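Local coordinates for protein BtGH115A (Bacteroides thetaiotaomicron, PDB 5BY3) that is a family GH115 4-O-methyl-alpha-glucuronidase with specificity for decorated arabinogalactans, and so probably removes 4-O-methyl-glucuronic acid decorations from these polysaccharides, at residues Ser35-Val40 and Ser111-Thr116; Arg49-Val54 and Arg125-Ser130; Gly119-Ser124 and Leu203-Ala208; Arg198-Leu203 and Tyr235-Gly240. All blocks are in the same frame, centred on the assembly; numbering follows the deposited sequence.

Contact 1 of 4, residues Ser35-Val40 and Ser111-Thr116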
loop_
_atom_site.group_PDB
_atom_site.type_symbol
_atom_site.label_atom_id
_atom_site.label_comp_id
_atom_site.label_asym_id
_atom_site.label_seq_id
_atom_site.Cartn_x
_atom_site.Cartn_y
_atom_site.Cartn_z
ATOM N N SER A 35 17.652 30.625 -8.744
ATOM C CA SER A 35 18.617 29.575 -9.068
ATOM C C SER A 35 18.162 28.192 -8.594
ATOM O O SER A 35 18.803 27.187 -8.892
ATOM C CB SER A 35 19.987 29.923 -8.455
ATOM O OG SER A 35 20.610 31.023 -9.116
ATOM N N GLU A 36 17.040 28.147 -7.879
ATOM C CA GLU A 36 16.606 26.931 -7.204
ATOM C C GLU A 36 15.930 25.945 -8.133
ATOM O O GLU A 36 15.289 26.348 -9.101
ATOM C CB GLU A 36 15.687 27.268 -6.058
ATOM C CG GLU A 36 16.040 26.441 -4.840
ATOM C CD GLU A 36 16.656 27.232 -3.696
ATOM O OE1 GLU A 36 16.821 28.479 -3.739
ATOM O OE2 GLU A 36 16.967 26.563 -2.709
ATOM N N ALA A 37 16.085 24.655 -7.828
ATOM C CA ALA A 37 15.577 23.584 -8.687
ATOM C C ALA A 37 14.050 23.692 -8.960
ATOM O O ALA A 37 13.314 24.255 -8.140
ATOM C CB ALA A 37 15.939 22.239 -8.108
ATOM N N PRO A 38 13.585 23.205 -10.120
ATOM C CA PRO A 38 12.143 23.287 -10.476
ATOM C C PRO A 38 11.177 22.866 -9.352
ATOM O O PRO A 38 10.151 23.539 -9.101
ATOM C CB PRO A 38 12.019 22.339 -11.675
ATOM C CG PRO A 38 13.456 21.976 -12.080
ATOM C CD PRO A 38 14.398 22.845 -11.297
ATOM N N VAL A 39 11.555 21.801 -8.649
ATOM C CA VAL A 39 10.750 21.213 -7.602
ATOM C C VAL A 39 10.516 22.242 -6.512
ATOM O O VAL A 39 9.427 22.261 -5.909
ATOM C CB VAL A 39 11.361 19.876 -7.094
ATOM C CG1 VAL A 39 12.778 20.064 -6.543
ATOM C CG2 VAL A 39 10.446 19.176 -6.100
ATOM N N VAL A 40 11.493 23.133 -6.295
ATOM C CA VAL A 40 11.324 24.177 -5.289
ATOM C C VAL A 40 10.251 25.164 -5.767
ATOM O O VAL A 40 9.335 25.497 -5.028
ATOM C CB VAL A 40 12.664 24.879 -4.896
ATOM C CG1 VAL A 40 12.442 26.027 -3.907
ATOM C CG2 VAL A 40 13.612 23.877 -4.277
ATOM N N SER A 111 18.309 20.929 3.088
ATOM C CA SER A 111 19.646 20.373 2.889
ATOM C C SER A 111 20.006 20.130 1.420
ATOM O O SER A 111 21.191 20.205 1.051
ATOM C CB SER A 111 19.787 19.077 3.679
ATOM O OG SER A 111 19.035 18.014 3.099
ATOM N N ASP A 112 18.991 19.804 0.613
ATOM C CA ASP A 112 19.080 19.686 -0.857
ATOM C C ASP A 112 17.774 20.259 -1.439
ATOM O O ASP A 112 17.027 20.873 -0.701
ATOM C CB ASP A 112 19.351 18.252 -1.302
ATOM C CG ASP A 112 18.484 17.240 -0.571
ATOM O OD1 ASP A 112 17.251 17.441 -0.495
ATOM O OD2 ASP A 112 19.040 16.238 -0.071
ATOM N N SER A 113 17.535 20.122 -2.746
ATOM C CA SER A 113 16.366 20.711 -3.422
ATOM C C SER A 113 15.046 20.068 -2.959
ATOM O O SER A 113 14.063 20.770 -2.702
ATOM C CB SER A 113 16.498 20.569 -4.934
ATOM O OG SER A 113 17.778 20.972 -5.364
ATOM N N HIS A 114 15.027 18.742 -2.850
ATOM C CA HIS A 114 13.838 18.064 -2.363
ATOM C C HIS A 114 13.514 18.464 -0.934
ATOM O O HIS A 114 12.363 18.786 -0.610
ATOM C CB HIS A 114 13.944 16.560 -2.586
ATOM C CG HIS A 114 13.623 16.172 -3.993
ATOM N ND1 HIS A 114 14.488 16.404 -5.038
ATOM C CD2 HIS A 114 12.503 15.651 -4.546
ATOM C CE1 HIS A 114 13.930 16.014 -6.172
ATOM N NE2 HIS A 114 12.728 15.540 -5.900
ATOM N N GLY A 115 14.558 18.567 -0.119
ATOM C CA GLY A 115 14.427 19.054 1.246
ATOM C C GLY A 115 13.786 20.418 1.335
ATOM O O GLY A 115 12.933 20.657 2.182
ATOM N N THR A 116 14.206 21.328 0.478
ATOM C CA THR A 116 13.622 22.648 0.441
ATOM C C THR A 116 12.123 22.537 0.094
ATOM O O THR A 116 11.300 23.124 0.787
ATOM C CB THR A 116 14.394 23.530 -0.554
ATOM O OG1 THR A 116 15.773 23.510 -0.188
ATOM C CG2 THR A 116 13.884 24.983 -0.551
#
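Ala37, Val39 and Val40 meet Ser113, His114 and Thr116 in a buried, largely apolar helix-to-helix contact, made where helices 38-55 and 113-126 begin beside each other. No hydrogen bond crosses between the segments; the fit is made by methyl groups set against a freshly started helix. The methyl CB of Ala37 lies 3.5 Å from Ser113 OG. Val40 spreads its two branches: CG2 comes within 3.5 Å of the carbonyl O of Ser113, while CG1 reaches Thr116 CG2 at 3.8 Å. Val39 turns CG1 into the crowded position between its backbone N and carbonyl carbon (chi1 59°), from where this methyl covers the rim of one face of the His114 ring, 4.2 Å above the plane. The bond from His114 NE2 to Gly236 O is modelled so short that its details remain doubtful. Glu36 and Thr116 approach tip to tip, yet they are linked through a third residue, since Glu36 OE2 and Thr116 OG1 both hydrogen-bond Thr72 OG1. Thr116 OG1 also donates to Asp112 O (3.0 Å), which receives Thr116 N from the opposite face of its plane, so this carbonyl is gripped twice. Asp112 OD1 in turn takes the N-H of Gly115 at 2.9 Å, nearly along its C-O axis, and its OD2 is bonded to Gln94 N. Asp112 is thus a classic aspartate N-cap of helix 113-126; the two helices, which follow strands 28-31 and 106-110, start side by side on one face of a mixed beta-sheet, as in an alpha/beta layer.

Contact 2 of 4, residues Arg49-Val54 and Arg125-Ser130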
loop_
_atom_site.group_PDB
_atom_site.type_symbol
_atom_site.label_atom_id
_atom_site.label_comp_id
_atom_site.label_asym_id
_atom_site.label_seq_id
_atom_site.Cartn_x
_atom_site.Cartn_y
_atom_site.Cartn_z
ATOM N N ARG A 49 -1.102 28.622 -3.639
ATOM C CA ARG A 49 -2.456 28.097 -3.795
ATOM C C ARG A 49 -3.153 27.879 -2.427
ATOM O O ARG A 49 -4.316 28.226 -2.268
ATOM C CB ARG A 49 -2.397 26.822 -4.622
ATOM C CG ARG A 49 -3.744 26.290 -5.025
ATOM C CD ARG A 49 -3.543 25.288 -6.135
ATOM N NE ARG A 49 -3.682 23.928 -5.656
ATOM C CZ ARG A 49 -3.344 22.850 -6.359
ATOM N NH1 ARG A 49 -2.815 22.955 -7.574
ATOM N NH2 ARG A 49 -3.534 21.651 -5.834
ATOM N N ASP A 50 -2.402 27.360 -1.451
ATOM C CA ASP A 50 -2.911 27.059 -0.115
ATOM C C ASP A 50 -3.002 28.293 0.742
ATOM O O ASP A 50 -3.957 28.429 1.481
ATOM C CB ASP A 50 -2.066 25.964 0.565
ATOM C CG ASP A 50 -2.021 24.679 -0.250
ATOM O OD1 ASP A 50 -2.881 24.497 -1.170
ATOM O OD2 ASP A 50 -1.103 23.862 0.004
ATOM N N LEU A 51 -2.021 29.195 0.637
ATOM C CA LEU A 51 -2.090 30.523 1.265
ATOM C C LEU A 51 -3.353 31.329 0.879
ATOM O O LEU A 51 -3.987 31.928 1.747
ATOM C CB LEU A 51 -0.814 31.326 0.950
ATOM C CG LEU A 51 0.373 31.006 1.866
ATOM C CD1 LEU A 51 1.658 31.337 1.135
ATOM C CD2 LEU A 51 0.318 31.713 3.204
ATOM N N GLN A 52 -3.690 31.339 -0.416
ATOM C CA GLN A 52 -4.955 31.842 -0.916
ATOM C C GLN A 52 -6.170 31.112 -0.328
ATOM O O GLN A 52 -7.106 31.762 0.148
ATOM C CB GLN A 52 -4.988 31.737 -2.457
ATOM C CG GLN A 52 -5.993 32.636 -3.158
ATOM C CD GLN A 52 -5.835 34.127 -2.815
ATOM O OE1 GLN A 52 -4.864 34.779 -3.206
ATOM N NE2 GLN A 52 -6.802 34.666 -2.080
ATOM N N THR A 53 -6.179 29.772 -0.383
ATOM C CA THR A 53 -7.355 29.008 0.058
ATOM C C THR A 53 -7.594 29.238 1.559
ATOM O O THR A 53 -8.699 29.583 1.974
ATOM C CB THR A 53 -7.216 27.514 -0.252
ATOM O OG1 THR A 53 -6.857 27.341 -1.628
ATOM C CG2 THR A 53 -8.509 26.756 -0.002
ATOM N N VAL A 54 -6.549 29.087 2.362
ATOM C CA VAL A 54 -6.729 28.995 3.796
ATOM C C VAL A 54 -6.838 30.386 4.342
ATOM O O VAL A 54 -7.644 30.605 5.227
ATOM C CB VAL A 54 -5.585 28.197 4.496
ATOM C CG1 VAL A 54 -5.577 28.352 6.034
ATOM C CG2 VAL A 54 -5.693 26.728 4.148
ATOM N N ARG A 125 0.934 21.863 5.300
ATOM C CA ARG A 125 0.347 20.978 6.340
ATOM C C ARG A 125 -0.066 21.719 7.629
ATOM O O ARG A 125 -1.137 21.431 8.199
ATOM C CB ARG A 125 1.280 19.794 6.685
ATOM C CG ARG A 125 1.298 18.688 5.625
ATOM C CD ARG A 125 2.611 17.888 5.596
ATOM N NE ARG A 125 2.473 16.632 4.834
ATOM C CZ ARG A 125 1.858 15.510 5.264
ATOM N NH1 ARG A 125 1.311 15.407 6.487
ATOM N NH2 ARG A 125 1.794 14.458 4.458
ATOM N N LEU A 126 0.791 22.650 8.075
ATOM C CA LEU A 126 0.567 23.505 9.250
ATOM C C LEU A 126 -0.676 24.414 9.082
ATOM O O LEU A 126 -1.360 24.774 10.038
ATOM C CB LEU A 126 1.807 24.388 9.472
ATOM C CG LEU A 126 3.075 23.727 10.014
ATOM C CD1 LEU A 126 4.164 24.741 10.109
ATOM C CD2 LEU A 126 2.864 23.082 11.379
ATOM N N LEU A 127 -0.933 24.825 7.854
ATOM C CA LEU A 127 -2.087 25.606 7.564
ATOM C C LEU A 127 -3.350 24.718 7.548
ATOM O O LEU A 127 -4.463 25.215 7.347
ATOM C CB LEU A 127 -1.890 26.319 6.239
ATOM C CG LEU A 127 -0.781 27.352 6.221
ATOM C CD1 LEU A 127 -0.652 27.812 4.798
ATOM C CD2 LEU A 127 -1.092 28.549 7.108
ATOM N N GLY A 128 -3.171 23.416 7.778
ATOM C CA GLY A 128 -4.293 22.522 7.863
ATOM C C GLY A 128 -4.774 22.030 6.517
ATOM O O GLY A 128 -5.941 21.644 6.391
ATOM N N VAL A 129 -3.880 22.006 5.522
ATOM C CA VAL A 129 -4.210 21.487 4.185
ATOM C C VAL A 129 -3.851 19.994 4.062
ATOM O O VAL A 129 -2.684 19.621 4.143
ATOM C CB VAL A 129 -3.539 22.327 3.060
ATOM C CG1 VAL A 129 -4.002 21.894 1.678
ATOM C CG2 VAL A 129 -3.806 23.815 3.262
ATOM N N SER A 130 -4.873 19.150 3.896
ATOM C CA SER A 130 -4.711 17.714 3.687
ATOM C C SER A 130 -4.032 17.415 2.328
ATOM O O SER A 130 -4.285 18.125 1.340
ATOM C CB SER A 130 -6.099 17.048 3.745
ATOM O OG SER A 130 -6.181 15.812 3.041
#
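Asp50, Leu51 and Val54, from the later turns of helix 38-55, pack on Leu127 and Val129, where helix 113-126 ends in a Schellman motif. Gly128, with positive phi (84°), makes the turn, and its N returns to Arg125 O at 2.9 Å; a side chain at this position would be jammed against the carbonyl O of Leu127. Of the residues that touch, Asp50 comes first. Its CB lies 3.9 Å from Val129 CG2, and Asp50 CG is 3.9 Å from Val129 CG1, so that an acidic group rests obliquely on a valine. The charge is met elsewhere: OD2 hydrogen-bonds Ser124 OG and forms a salt bridge with Arg205 NH1 from helix 193-205. An alanine here would remove the carboxylate and would probably leave Arg205 NH1 and Ser124 OG without a shared mate in a buried setting, with a gap beside Val129. Leu51 starts away from the partner segment, but its tip swings back, CD2 to Leu127 CD1 at 4.3 Å; the same side chain also touches Val28 and Ile30 of the sheet. Val54 closes the row. Its CG1, anti to the backbone N (chi1 167°), lies 3.6 Å from Leu127 O, whereas CG2 meets the other valine methyl to methyl, Val54 CG2 to Val129 CG2 at 3.6 Å.

Contact 3 of 4, residues Gly119-Ser124 and Leu203-Ala208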
loop_
_atom_site.group_PDB
_atom_site.type_symbol
_atom_site.label_atom_id
_atom_site.label_comp_id
_atom_site.label_asym_id
_atom_site.label_seq_id
_atom_site.Cartn_x
_atom_site.Cartn_y
_atom_site.Cartn_z
ATOM N N GLY A 119 10.076 21.188 3.055
ATOM C CA GLY A 119 9.951 22.303 4.037
ATOM C C GLY A 119 8.804 23.273 3.785
ATOM O O GLY A 119 8.045 23.601 4.696
ATOM N N ILE A 120 8.711 23.725 2.532
ATOM C CA ILE A 120 7.618 24.563 2.011
ATOM C C ILE A 120 6.236 23.921 2.179
ATOM O O ILE A 120 5.279 24.569 2.638
ATOM C CB ILE A 120 7.864 24.883 0.520
ATOM C CG1 ILE A 120 9.178 25.673 0.378
ATOM C CG2 ILE A 120 6.652 25.610 -0.070
ATOM C CD1 ILE A 120 9.645 25.940 -1.038
ATOM N N LEU A 121 6.150 22.651 1.804
ATOM C CA LEU A 121 4.930 21.867 1.923
ATOM C C LEU A 121 4.587 21.487 3.351
ATOM O O LEU A 121 3.485 21.081 3.618
ATOM C CB LEU A 121 4.998 20.648 1.006
ATOM C CG LEU A 121 4.876 21.064 -0.483
ATOM C CD1 LEU A 121 5.072 19.902 -1.425
ATOM C CD2 LEU A 121 3.558 21.742 -0.819
ATOM N N GLU A 122 5.518 21.663 4.276
ATOM C CA GLU A 122 5.249 21.458 5.696
ATOM C C GLU A 122 4.400 22.602 6.214
ATOM O O GLU A 122 3.567 22.426 7.127
ATOM C CB GLU A 122 6.569 21.396 6.476
ATOM C CG GLU A 122 6.480 21.163 7.974
ATOM C CD GLU A 122 5.607 19.977 8.382
ATOM O OE1 GLU A 122 5.671 18.873 7.762
ATOM O OE2 GLU A 122 4.868 20.158 9.373
ATOM N N ILE A 123 4.634 23.774 5.634
ATOM C CA ILE A 123 3.948 25.006 6.014
ATOM C C ILE A 123 2.524 24.846 5.558
ATOM O O ILE A 123 1.607 25.242 6.260
ATOM C CB ILE A 123 4.590 26.241 5.361
ATOM C CG1 ILE A 123 6.049 26.347 5.833
ATOM C CG2 ILE A 123 3.771 27.516 5.625
ATOM C CD1 ILE A 123 6.762 27.559 5.281
ATOM N N SER A 124 2.361 24.185 4.409
ATOM C CA SER A 124 1.055 23.890 3.871
ATOM C C SER A 124 0.266 22.895 4.773
ATOM O O SER A 124 -0.930 23.105 5.018
ATOM C CB SER A 124 1.209 23.484 2.423
ATOM O OG SER A 124 0.233 22.539 2.065
ATOM N N LEU A 203 1.925 13.347 -4.654
ATOM C CA LEU A 203 3.156 12.720 -4.141
ATOM C C LEU A 203 3.970 13.702 -3.350
ATOM O O LEU A 203 4.453 13.378 -2.278
ATOM C CB LEU A 203 3.995 12.112 -5.255
ATOM C CG LEU A 203 3.361 10.960 -6.037
ATOM C CD1 LEU A 203 4.278 10.567 -7.182
ATOM C CD2 LEU A 203 3.020 9.758 -5.165
ATOM N N LEU A 204 4.067 14.930 -3.846
ATOM C CA LEU A 204 4.708 16.016 -3.098
ATOM C C LEU A 204 4.085 16.198 -1.723
ATOM O O LEU A 204 4.787 16.191 -0.689
ATOM C CB LEU A 204 4.653 17.322 -3.903
ATOM C CG LEU A 204 5.520 17.486 -5.176
ATOM C CD1 LEU A 204 5.674 18.940 -5.607
ATOM C CD2 LEU A 204 6.898 16.853 -5.050
ATOM N N ARG A 205 2.754 16.293 -1.697
ATOM C CA ARG A 205 2.044 16.511 -0.433
ATOM C C ARG A 205 2.180 15.312 0.503
ATOM O O ARG A 205 2.046 15.471 1.720
ATOM C CB ARG A 205 0.572 16.776 -0.692
ATOM C CG ARG A 205 0.257 18.118 -1.278
ATOM C CD ARG A 205 -1.274 18.270 -1.251
ATOM N NE ARG A 205 -1.809 19.448 -1.946
ATOM C CZ ARG A 205 -1.605 20.710 -1.570
ATOM N NH1 ARG A 205 -0.827 20.991 -0.520
ATOM N NH2 ARG A 205 -2.148 21.709 -2.266
ATOM N N LEU A 206 2.392 14.118 -0.069
ATOM C CA LEU A 206 2.651 12.917 0.706
ATOM C C LEU A 206 4.142 12.699 1.060
ATOM O O LEU A 206 4.495 11.723 1.751
ATOM C CB LEU A 206 2.071 11.691 -0.014
ATOM C CG LEU A 206 0.557 11.527 -0.108
ATOM C CD1 LEU A 206 0.214 10.444 -1.119
ATOM C CD2 LEU A 206 -0.053 11.232 1.250
ATOM N N ARG A 207 4.986 13.628 0.595
ATOM C CA ARG A 207 6.478 13.596 0.683
ATOM C C ARG A 207 7.110 12.402 -0.014
ATOM O O ARG A 207 8.141 11.920 0.407
ATOM C CB ARG A 207 7.029 13.687 2.127
ATOM C CG ARG A 207 6.473 14.781 3.028
ATOM C CD ARG A 207 5.469 14.147 3.981
ATOM N NE ARG A 207 5.375 14.911 5.216
ATOM C CZ ARG A 207 4.898 14.471 6.370
ATOM N NH1 ARG A 207 4.435 13.222 6.534
ATOM N NH2 ARG A 207 4.911 15.315 7.378
ATOM N N ALA A 208 6.454 11.897 -1.044
ATOM C CA ALA A 208 6.943 10.791 -1.833
ATOM C C ALA A 208 7.790 11.428 -2.923
ATOM O O ALA A 208 7.597 12.624 -3.265
ATOM C CB ALA A 208 5.771 10.011 -2.426
#
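Leu121 of helix 113-126 and Leu204 of helix 193-205 supply the apolar part of this contact: Leu121 CD1 lies 3.6 Å from Leu204 CB, the two side chains crossing obliquely. Leu121 CD2 comes at a slant to the Arg205 guanidinium, at the limit of contact.

The polar part has two branches. Arg205 runs extended from CG to NE, which carries its guanidinium to the buried Ser124; Ser124 OG sits in the plane at the edge of the group, 3.2 Å from Arg205 NH1. Both share Asp50 as their partner, while Arg205 NH2 pairs with Glu133, a second acid that would help to offset the buried charge. Nearer the surface, Glu122, bent at chi2 (50°), reaches the edge of the Arg207 guanidinium. This salt bridge is long, with Glu122 OE1 3.7 Å from Arg207 NH2, although the carboxylate and guanidinium planes lie only 23° apart. Arg207 also makes a cation-pi contact with Trp452.

Backbone bonds end the helix. Arg207, with positive phi, sends its N to Leu204 O at 2.9 Å, and Ala208 N reaches Leu203 O at 2.8 Å. This Schellman motif closes helix 193-205 before strand 210-212, within a beta-alpha-beta unit of the TIM barrel.

Contact 4 of 4, residues Arg198-Leu203 and Tyr235-Gly240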
loop_
_atom_site.group_PDB
_atom_site.type_symbol
_atom_site.label_atom_id
_atom_site.label_comp_id
_atom_site.label_asym_id
_atom_site.label_seq_id
_atom_site.Cartn_x
_atom_site.Cartn_y
_atom_site.Cartn_z
ATOM N N ARG A 198 -1.242 16.449 -11.515
ATOM C CA ARG A 198 -2.119 16.142 -10.395
ATOM C C ARG A 198 -1.599 15.019 -9.480
ATOM O O ARG A 198 -1.626 15.179 -8.260
ATOM C CB ARG A 198 -3.541 15.822 -10.861
ATOM C CG ARG A 198 -4.379 17.054 -11.180
ATOM C CD ARG A 198 -4.548 18.039 -10.024
ATOM N NE ARG A 198 -5.403 19.136 -10.476
ATOM C CZ ARG A 198 -5.745 20.235 -9.796
ATOM N NH1 ARG A 198 -5.315 20.500 -8.552
ATOM N NH2 ARG A 198 -6.548 21.098 -10.408
ATOM N N ILE A 199 -1.138 13.910 -10.070
ATOM C CA ILE A 199 -0.505 12.829 -9.326
ATOM C C ILE A 199 0.746 13.301 -8.591
ATOM O O ILE A 199 0.926 13.002 -7.388
ATOM C CB ILE A 199 -0.193 11.620 -10.224
ATOM C CG1 ILE A 199 -1.499 11.149 -10.903
ATOM C CG2 ILE A 199 0.437 10.509 -9.391
ATOM C CD1 ILE A 199 -1.325 10.048 -11.943
ATOM N N PHE A 200 1.573 14.090 -9.279
ATOM C CA PHE A 200 2.785 14.593 -8.658
ATOM C C PHE A 200 2.544 15.573 -7.511
ATOM O O PHE A 200 3.293 15.527 -6.501
ATOM C CB PHE A 200 3.778 15.145 -9.671
ATOM C CG PHE A 200 4.086 14.227 -10.837
ATOM C CD1 PHE A 200 4.079 12.845 -10.711
ATOM C CD2 PHE A 200 4.418 14.773 -12.079
ATOM C CE1 PHE A 200 4.374 12.038 -11.798
ATOM C CE2 PHE A 200 4.702 13.961 -13.183
ATOM C CZ PHE A 200 4.691 12.596 -13.034
ATOM N N GLU A 201 1.497 16.408 -7.609
ATOM C CA GLU A 201 1.049 17.188 -6.423
ATOM C C GLU A 201 0.763 16.279 -5.229
ATOM O O GLU A 201 1.100 16.583 -4.083
ATOM C CB GLU A 201 -0.283 17.892 -6.670
ATOM C CG GLU A 201 -0.257 19.145 -7.493
ATOM C CD GLU A 201 -1.652 19.704 -7.738
ATOM O OE1 GLU A 201 -2.648 19.313 -7.074
ATOM O OE2 GLU A 201 -1.746 20.555 -8.620
ATOM N N LEU A 202 0.074 15.180 -5.506
ATOM C CA LEU A 202 -0.320 14.282 -4.450
ATOM C C LEU A 202 0.935 13.704 -3.823
ATOM O O LEU A 202 1.006 13.634 -2.592
ATOM C CB LEU A 202 -1.262 13.200 -4.967
ATOM C CG LEU A 202 -1.720 12.073 -4.049
ATOM C CD1 LEU A 202 -2.388 12.571 -2.784
ATOM C CD2 LEU A 202 -2.663 11.176 -4.837
ATOM N N LEU A 203 1.925 13.347 -4.654
ATOM C CA LEU A 203 3.156 12.720 -4.141
ATOM C C LEU A 203 3.970 13.702 -3.350
ATOM O O LEU A 203 4.453 13.378 -2.278
ATOM C CB LEU A 203 3.995 12.112 -5.255
ATOM C CG LEU A 203 3.361 10.960 -6.037
ATOM C CD1 LEU A 203 4.278 10.567 -7.182
ATOM C CD2 LEU A 203 3.020 9.758 -5.165
ATOM N N TYR A 235 8.134 18.643 -11.400
ATOM C CA TYR A 235 7.736 18.170 -10.063
ATOM C C TYR A 235 8.809 17.384 -9.310
ATOM O O TYR A 235 8.623 17.066 -8.136
ATOM C CB TYR A 235 6.418 17.367 -10.132
ATOM C CG TYR A 235 5.195 18.233 -10.306
ATOM C CD1 TYR A 235 4.918 18.877 -11.536
ATOM C CD2 TYR A 235 4.313 18.428 -9.255
ATOM C CE1 TYR A 235 3.831 19.700 -11.676
ATOM C CE2 TYR A 235 3.203 19.227 -9.407
ATOM C CZ TYR A 235 2.962 19.869 -10.606
ATOM O OH TYR A 235 1.846 20.699 -10.733
ATOM N N GLY A 236 9.923 17.056 -9.970
ATOM C CA GLY A 236 11.124 16.495 -9.290
ATOM C C GLY A 236 10.923 15.076 -8.803
ATOM O O GLY A 236 11.362 14.729 -7.702
ATOM N N ILE A 237 10.253 14.267 -9.626
ATOM C CA ILE A 237 9.849 12.916 -9.289
ATOM C C ILE A 237 10.783 11.957 -10.007
ATOM O O ILE A 237 10.994 12.060 -11.210
ATOM C CB ILE A 237 8.396 12.633 -9.804
ATOM C CG1 ILE A 237 7.329 13.547 -9.130
ATOM C CG2 ILE A 237 8.043 11.141 -9.770
ATOM C CD1 ILE A 237 7.175 13.441 -7.614
ATOM N N PHE A 238 11.321 10.991 -9.280
ATOM C CA PHE A 238 12.112 9.968 -9.903
ATOM C C PHE A 238 11.158 9.091 -10.657
ATOM O O PHE A 238 10.223 8.541 -10.081
ATOM C CB PHE A 238 12.932 9.233 -8.852
ATOM C CG PHE A 238 14.024 10.076 -8.274
ATOM C CD1 PHE A 238 13.742 11.067 -7.334
ATOM C CD2 PHE A 238 15.352 9.913 -8.704
ATOM C CE1 PHE A 238 14.762 11.888 -6.804
ATOM C CE2 PHE A 238 16.378 10.727 -8.185
ATOM C CZ PHE A 238 16.084 11.723 -7.230
HETATM N N MSE A 239 11.350 9.029 -11.969
HETATM C CA MSE A 239 10.678 8.018 -12.786
HETATM C C MSE A 239 11.443 6.735 -12.580
HETATM O O MSE A 239 12.685 6.685 -12.760
HETATM C CB MSE A 239 10.660 8.445 -14.253
HETATM C CG MSE A 239 9.969 9.787 -14.493
HETATM SE SE MSE A 239 8.147 9.685 -13.710
HETATM C CE MSE A 239 7.370 8.172 -14.701
ATOM N N GLY A 240 10.712 5.724 -12.115
ATOM C CA GLY A 240 11.170 4.347 -11.965
ATOM C C GLY A 240 10.182 3.539 -12.770
ATOM O O GLY A 240 9.332 4.128 -13.428
#
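Phe200 and Tyr235 both carry CG anti to the carbonyl carbon and beside the backbone N (chi1 -50° and -76°), which sets the CG of each at the other segment. The result is an oblique aromatic pair: ring centroids stand 5.8 Å apart with planes at 53°. Closer than the rings themselves is the stem of one against the flat group of the other, for Phe200 CB lies 3.4 Å from Tyr235 CD2. Over one face of the Phe200 ring comes Ile237, whose CG1 makes a CH-pi contact 4.1 Å from the ring centroid. Ile237 then turns its CD1 toward Leu203, meeting CD1 of that leucine at 4.1 Å, the two side chains at about a right angle. Farther along its ring, Tyr235 CE2 meets the Glu201 side chain obliquely, 4.0 Å from Glu201 CG. Glu201 is extended beyond CG and spends its charge elsewhere: OE1 accepts from Arg198 NH1 at 3.3 Å through its syn lone pair, and it forms a second salt bridge with Arg49 of helix 38-55. An alanine in place of Tyr235 would keep CB but lose the ring, and would probably leave a gap beside Phe200 CB and the Glu201 stem, with the phenylalanine less confined. Gly236, with positive phi, turns the chain out of helix 228-235 and into strand 238-239. Helix 193-205 thus packs on the turn between helix 228-235 and strand 238-239, beside Tyr211 of strand 210-212, with Ala231 and Ala232 of helix 228-235 also against Phe200.

In the fold
The four contacts form a continuous patch on one side of the chain's centre. Contacts 1 and 2, their centres 20 Å apart, pin the beginnings and later turns of helices 38-55 and 113-126, which run the same way on the N-terminal mixed sheet. Between them, contact 3 joins helix 113-126 to helix 193-205, its centre 11 Å from contact 2 and 12 Å from contact 1. Contact 4 continues from that barrel helix to the turn that leads into strand 238-239, and shares Leu203 with contact 3. Along the chain contact 1 closes before contacts 3 and 4 open, whereas contacts 2 and 3 interleave. The N-terminal layer is fastened to the TIM barrel, with Asp50 and Arg49 reaching across the boundary.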